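Side-chain contacts in uncharacterized protein (Xanthomonas axonopodis pv. citri, PDB 3OV5), which is the VirB7 component of a bacterial type IV secretion system, its globular domain resembling the N0 domains of outer-membrane transport proteins: residues Y32-P35 / S36-L40; G42-S45 / A46-T49. All coordinates share one frame; numbering follows the deposited sequence. Where two conformers were deposited one is given.

Contact 1: Y32-P35 / S36-L40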
ATOM      1  N   TYR A  32       0.030  -4.482  -8.861  1.00  6.58           N
ATOM      2  CA  TYR A  32       1.239  -3.722  -8.632  1.00  6.70           C
ATOM      3  C   TYR A  32       1.800  -3.292  -9.982  1.00  6.47           C
ATOM      4  O   TYR A  32       2.459  -4.054 -10.672  1.00  9.08           O
ATOM      5  CB  TYR A  32       2.251  -4.552  -7.827  1.00  7.00           C
ATOM      6  CG  TYR A  32       3.427  -3.730  -7.377  1.00  6.71           C
ATOM      7  CD1 TYR A  32       3.348  -2.951  -6.213  1.00  6.81           C
ATOM      8  CD2 TYR A  32       4.596  -3.682  -8.117  1.00  7.57           C
ATOM      9  CE1 TYR A  32       4.411  -2.125  -5.813  1.00  7.33           C
ATOM     10  CE2 TYR A  32       5.674  -2.875  -7.720  1.00  7.17           C
ATOM     11  CZ  TYR A  32       5.565  -2.085  -6.578  1.00  6.43           C
ATOM     12  OH  TYR A  32       6.574  -1.257  -6.181  1.00  7.15           O
ATOM     13  N   ASN A  33       1.489  -2.060 -10.384  1.00  5.55           N
ATOM     14  CA  ASN A  33       1.740  -1.595 -11.747  1.00  5.45           C
ATOM     15  C   ASN A  33       2.954  -0.666 -11.847  1.00  5.38           C
ATOM     16  O   ASN A  33       2.928   0.344 -12.567  1.00  6.35           O
ATOM     17  CB  ASN A  33       0.484  -0.914 -12.297  1.00  6.02           C
ATOM     18  CG  ASN A  33      -0.682  -1.841 -12.495  1.00  5.89           C
ATOM     19  OD1 ASN A  33      -0.627  -3.029 -12.196  1.00  7.47           O
ATOM     20  ND2 ASN A  33      -1.765  -1.278 -13.013  1.00  7.39           N
ATOM     21  N   LEU A  34       4.018  -1.025 -11.137  1.00  6.08           N
ATOM     22  CA  LEU A  34       5.294  -0.331 -11.191  1.00  5.22           C
ATOM     23  C   LEU A  34       6.367  -1.287 -11.658  1.00  5.15           C
ATOM     24  O   LEU A  34       6.263  -2.506 -11.456  1.00  5.97           O
ATOM     25  CB  LEU A  34       5.673   0.224  -9.824  1.00  5.56           C
ATOM     26  CG  LEU A  34       4.660   1.183  -9.175  1.00  6.08           C
ATOM     27  CD1 LEU A  34       5.138   1.564  -7.787  1.00  6.55           C
ATOM     28  CD2 LEU A  34       4.483   2.443 -10.022  1.00  7.38           C
ATOM     29  N   PRO A  35       7.461  -0.759 -12.250  1.00  5.01           N
ATOM     30  CA  PRO A  35       8.474  -1.664 -12.798  1.00  5.34           C
ATOM     31  C   PRO A  35       9.319  -2.358 -11.739  1.00  5.87           C
ATOM     32  O   PRO A  35       9.888  -3.423 -12.012  1.00  8.13           O
ATOM     33  CB  PRO A  35       9.366  -0.740 -13.619  1.00  6.26           C
ATOM     34  CG  PRO A  35       9.134   0.623 -13.035  1.00  6.19           C
ATOM     35  CD  PRO A  35       7.714   0.642 -12.625  1.00  5.70           C
ATOM     36  N   SER A  36       9.427  -1.758 -10.550  1.00  5.87           N
ATOM     37  CA  SER A  36      10.253  -2.275  -9.457  1.00  7.23           C
ATOM     38  C   SER A  36       9.463  -2.248  -8.173  1.00  6.08           C
ATOM     39  O   SER A  36       8.625  -1.358  -7.979  1.00  7.07           O
ATOM     40  CB  SER A  36      11.486  -1.387  -9.279  1.00  9.22           C
ATOM     41  OG  SER A  36      12.396  -1.892  -8.334  1.00 12.09           O
ATOM     42  N   ASP A  37       9.809  -3.149  -7.271  1.00  5.58           N
ATOM     43  CA  ASP A  37       9.421  -3.030  -5.878  1.00  5.48           C
ATOM     44  C   ASP A  37      10.330  -1.966  -5.232  1.00  5.17           C
ATOM     45  O   ASP A  37      11.337  -1.535  -5.805  1.00  6.00           O
ATOM     46  CB  ASP A  37       9.554  -4.420  -5.233  1.00  5.51           C
ATOM     47  CG  ASP A  37       8.794  -4.581  -3.938  1.00  5.58           C
ATOM     48  OD1 ASP A  37       8.857  -5.734  -3.416  1.00  6.73           O
ATOM     49  OD2 ASP A  37       8.147  -3.626  -3.451  1.00  5.71           O
ATOM     50  N   TYR A  38       9.949  -1.567  -4.030  1.00  5.34           N
ATOM     51  CA  TYR A  38      10.676  -0.568  -3.237  1.00  4.99           C
ATOM     52  C   TYR A  38      10.703  -1.017  -1.813  1.00  5.37           C
ATOM     53  O   TYR A  38       9.734  -1.598  -1.297  1.00  6.48           O
ATOM     54  CB  TYR A  38       9.973   0.805  -3.274  1.00  6.11           C
ATOM     55  CG  TYR A  38      10.087   1.417  -4.618  1.00  6.08           C
ATOM     56  CD1 TYR A  38      11.323   1.926  -5.065  1.00  6.99           C
ATOM     57  CD2 TYR A  38       9.015   1.454  -5.487  1.00  8.41           C
ATOM     58  CE1 TYR A  38      11.483   2.421  -6.314  1.00  8.30           C
ATOM     59  CE2 TYR A  38       9.180   2.000  -6.753  1.00 10.25           C
ATOM     60  CZ  TYR A  38      10.415   2.462  -7.150  1.00  9.12           C
ATOM     61  OH  TYR A  38      10.595   2.992  -8.386  1.00  9.13           O
ATOM     62  N   THR A  39      11.790  -0.722  -1.114  1.00  5.59           N
ATOM     63  CA  THR A  39      11.811  -0.969   0.304  0.70  5.60           C
ATOM     64  C   THR A  39      10.759  -0.087   0.980  1.00  5.14           C
ATOM     65  O   THR A  39      10.374   0.968   0.479  1.00  6.44           O
ATOM     66  CB  THR A  39      13.194  -0.769   0.882  0.70  7.12           C
ATOM     67  OG1 THR A  39      13.253  -1.485   2.116  0.70  8.78           O
ATOM     68  CG2 THR A  39      13.471   0.640   1.146  0.70  7.85           C
ATOM     69  N   LEU A  40      10.314  -0.518   2.157  1.00  5.60           N
ATOM     70  CA  LEU A  40       9.514   0.328   3.012  1.00  6.20           C
ATOM     71  C   LEU A  40      10.396   1.418   3.594  1.00  7.00           C
ATOM     72  O   LEU A  40      11.456   1.123   4.178  1.00 10.25           O
ATOM     73  CB  LEU A  40       8.892  -0.497   4.153  1.00  7.46           C
ATOM     74  CG  LEU A  40       7.937  -1.592   3.667  1.00  7.53           C
ATOM     75  CD1 LEU A  40       7.442  -2.457   4.825  1.00 11.11           C
ATOM     76  CD2 LEU A  40       6.747  -1.012   2.942  1.00  7.44           C
TER
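Between Tyr32 and Asp37 one continuous, irregular stretch leaves the end of strand 29-32, bends through Asn33 to Pro35 and then runs on extended to Leu40; no regular backbone pairing joins the two halves. A side chain closes the bend instead. With CG anti to the backbone N (chi1 -171°), the Tyr32 ring lies alongside the turn, and its OH donates a 2.7 Å hydrogen bond to Ser36 O. The hydroxyl sits in the carbonyl plane, on a lone pair, at a C=O...O angle of 130°. The carbonyl oxygen also lies at the ring edge, 3.3 Å from Tyr32 CE2, while Asp37 CA comes within 3.4 Å of Tyr32 OH. Tyr38 CD2 lies 3.7 Å from Tyr32 OH, and the next atom of the same edge, Tyr38 CE2, meets Leu34 CD1 at 4.2 Å, the side chains of Leu34 and Tyr38 crossing nearly at right angles. Ser36 OG turns the other way and gives a 2.8 Å hydrogen bond to Asp37 O. Asp37 OD2 accepts Tyr38 N from above the carboxylate plane at 2.8 Å; Lys16 N also binds OD2, and Thr14 OG1 binds OD1, tying the loop to the start of helix 15-24. Two backbone NH groups on OD2 would probably stabilise the carboxylate as an anion. Polar side-chain groups, a phenol, a hydroxyl and a carboxylate, thus satisfy backbone atoms where the two halves do not pair with each other, and the one apolar touch, Leu34 on Tyr38, is loose.

Contact 2: G42-S45 / A46-T49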
ATOM      1  N   GLY A  42      10.879   4.741   6.315  1.00  6.41           N
ATOM      2  CA  GLY A  42      10.478   5.047   7.679  1.00  6.56           C
ATOM      3  C   GLY A  42       9.053   5.520   7.887  1.00  6.60           C
ATOM      4  O   GLY A  42       8.410   5.040   8.802  1.00  7.65           O
ATOM      5  N   PRO A  43       8.547   6.480   7.083  1.00  6.61           N
ATOM      6  CA  PRO A  43       7.185   6.988   7.271  1.00  7.99           C
ATOM      7  C   PRO A  43       6.089   5.921   7.229  1.00  6.28           C
ATOM      8  O   PRO A  43       5.000   6.155   7.745  1.00  8.15           O
ATOM      9  CB  PRO A  43       7.029   8.031   6.134  1.00  9.52           C
ATOM     10  CG  PRO A  43       8.351   8.393   5.738  1.00  9.67           C
ATOM     11  CD  PRO A  43       9.301   7.295   6.114  1.00  7.56           C
ATOM     12  N   VAL A  44       6.353   4.779   6.598  1.00  5.95           N
ATOM     13  CA  VAL A  44       5.358   3.708   6.612  1.00  6.11           C
ATOM     14  C   VAL A  44       5.076   3.232   8.045  1.00  6.61           C
ATOM     15  O   VAL A  44       3.980   2.735   8.325  1.00  6.43           O
ATOM     16  CB  VAL A  44       5.801   2.523   5.711  1.00  6.24           C
ATOM     17  CG1 VAL A  44       4.830   1.394   5.734  1.00  8.06           C
ATOM     18  CG2 VAL A  44       6.022   2.952   4.297  1.00  6.68           C
ATOM     19  N   SER A  45       6.053   3.413   8.947  1.00  7.62           N
ATOM     20  CA  SER A  45       5.891   2.986  10.344  1.00  9.34           C
ATOM     21  C   SER A  45       4.799   3.779  11.068  1.00  9.77           C
ATOM     22  O   SER A  45       4.350   3.359  12.137  1.00 14.05           O
ATOM     23  CB  SER A  45       7.241   3.038  11.034  1.00 11.48           C
ATOM     24  OG  SER A  45       8.064   2.009  10.473  1.00 13.63           O
ATOM     25  N   ALA A  46       4.338   4.892  10.524  1.00 10.11           N
ATOM     26  CA  ALA A  46       3.254   5.664  11.123  1.00 10.67           C
ATOM     27  C   ALA A  46       1.885   5.025  10.906  1.00  9.78           C
ATOM     28  O   ALA A  46       0.927   5.399  11.583  1.00 12.17           O
ATOM     29  CB  ALA A  46       3.265   7.088  10.576  1.00 12.71           C
ATOM     30  N   ILE A  47       1.757   4.106   9.941  1.00  7.17           N
ATOM     31  CA  ILE A  47       0.433   3.635   9.560  1.00  7.02           C
ATOM     32  C   ILE A  47      -0.041   2.564  10.525  1.00  6.96           C
ATOM     33  O   ILE A  47       0.645   1.553  10.740  1.00  7.55           O
ATOM     34  CB  ILE A  47       0.459   3.075   8.141  1.00  7.02           C
ATOM     35  CG1 ILE A  47       0.956   4.156   7.165  1.00  7.92           C
ATOM     36  CG2 ILE A  47      -0.923   2.536   7.770  1.00  8.02           C
ATOM     37  CD1 ILE A  47       1.127   3.644   5.725  1.00  8.47           C
ATOM     38  N   SER A  48      -1.211   2.771  11.098  1.00  7.44           N
ATOM     39  CA  SER A  48      -1.823   1.764  11.950  1.00  8.32           C
ATOM     40  C   SER A  48      -3.288   2.102  12.054  1.00  8.14           C
ATOM     41  O   SER A  48      -3.676   2.954  12.854  1.00 10.38           O
ATOM     42  CB  SER A  48      -1.188   1.774  13.345  1.00 11.91           C
ATOM     43  OG  SER A  48      -1.886   0.903  14.220  1.00 16.33           O
ATOM     44  N   THR A  49      -4.107   1.455  11.237  1.00  6.77           N
ATOM     45  CA  THR A  49      -5.517   1.807  11.161  1.00  6.59           C
ATOM     46  C   THR A  49      -6.348   0.625  10.745  1.00  6.63           C
ATOM     47  O   THR A  49      -5.909  -0.214   9.955  1.00  6.81           O
ATOM     48  CB  THR A  49      -5.739   2.998  10.191  1.00  6.74           C
ATOM     49  OG1 THR A  49      -7.141   3.209   9.995  1.00  6.86           O
ATOM     50  CG2 THR A  49      -5.107   2.722   8.849  1.00  6.31           C
TER
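Two backbone hydrogen bonds join Pro43 to Ala46 and Val44 to Ile47. Ala46 N donates to Pro43 O at 3.1 Å with an N-H...O angle of 162°, and Ile47 N donates to Val44 O over the same length at 168°. Within the first segment Ser45 N binds Gly42 O at 2.9 Å, which makes three successive i to i+3 bonds. The tight winding also brings side-chain carbons close to the accepting carbonyls: Ala46 CB lies 3.4 Å from Pro43 O, and both CB and CG1 of Ile47 lie 3.5 Å from Val44 O. Ile47 CG1 stands beside its own backbone N (chi1 -58°), which carries the extended arm back along the turn until CD1 meets Val44 CG1 at 4.3 Å. These two buried residues pack on helix 52-63, Val44 on Leu59 and Ile47 on Glu58, and Val44 also touches Ala8. Pro43, Ser45 and Ala46 are exposed. At Ile47 the backbone becomes extended and leads into the short, weakly bonded strand 48-49, where Thr49 pairs with Tyr6 of strand 6-7. The bonding pattern is that of a short 3-10 helix with Val44 turned to the interior, leading into one strand of the small antiparallel pair 6-7 and 48-49.

Overall arrangement
Both contacts fall on the stretch that runs from the end of strand 29-32 to strand 48-49, in series along the chain, their centres about 18 Å apart. Contact 1 belongs to the surface, with none of its touching residues buried, whereas contact 2 is partly buried through Val44 and Ile47. In 32-40 side-chain groups bond to backbone atoms and hold an irregular bend; in 42-49 the backbone bonds to itself. They share helix 52-63 as a support, through Tyr63 for contact 1 and Leu59 for contact 2. Contact 1 additionally leans on helix 15-24 and strand 76-81, while contact 2 runs into the two-stranded sheet and supplies one of its strands.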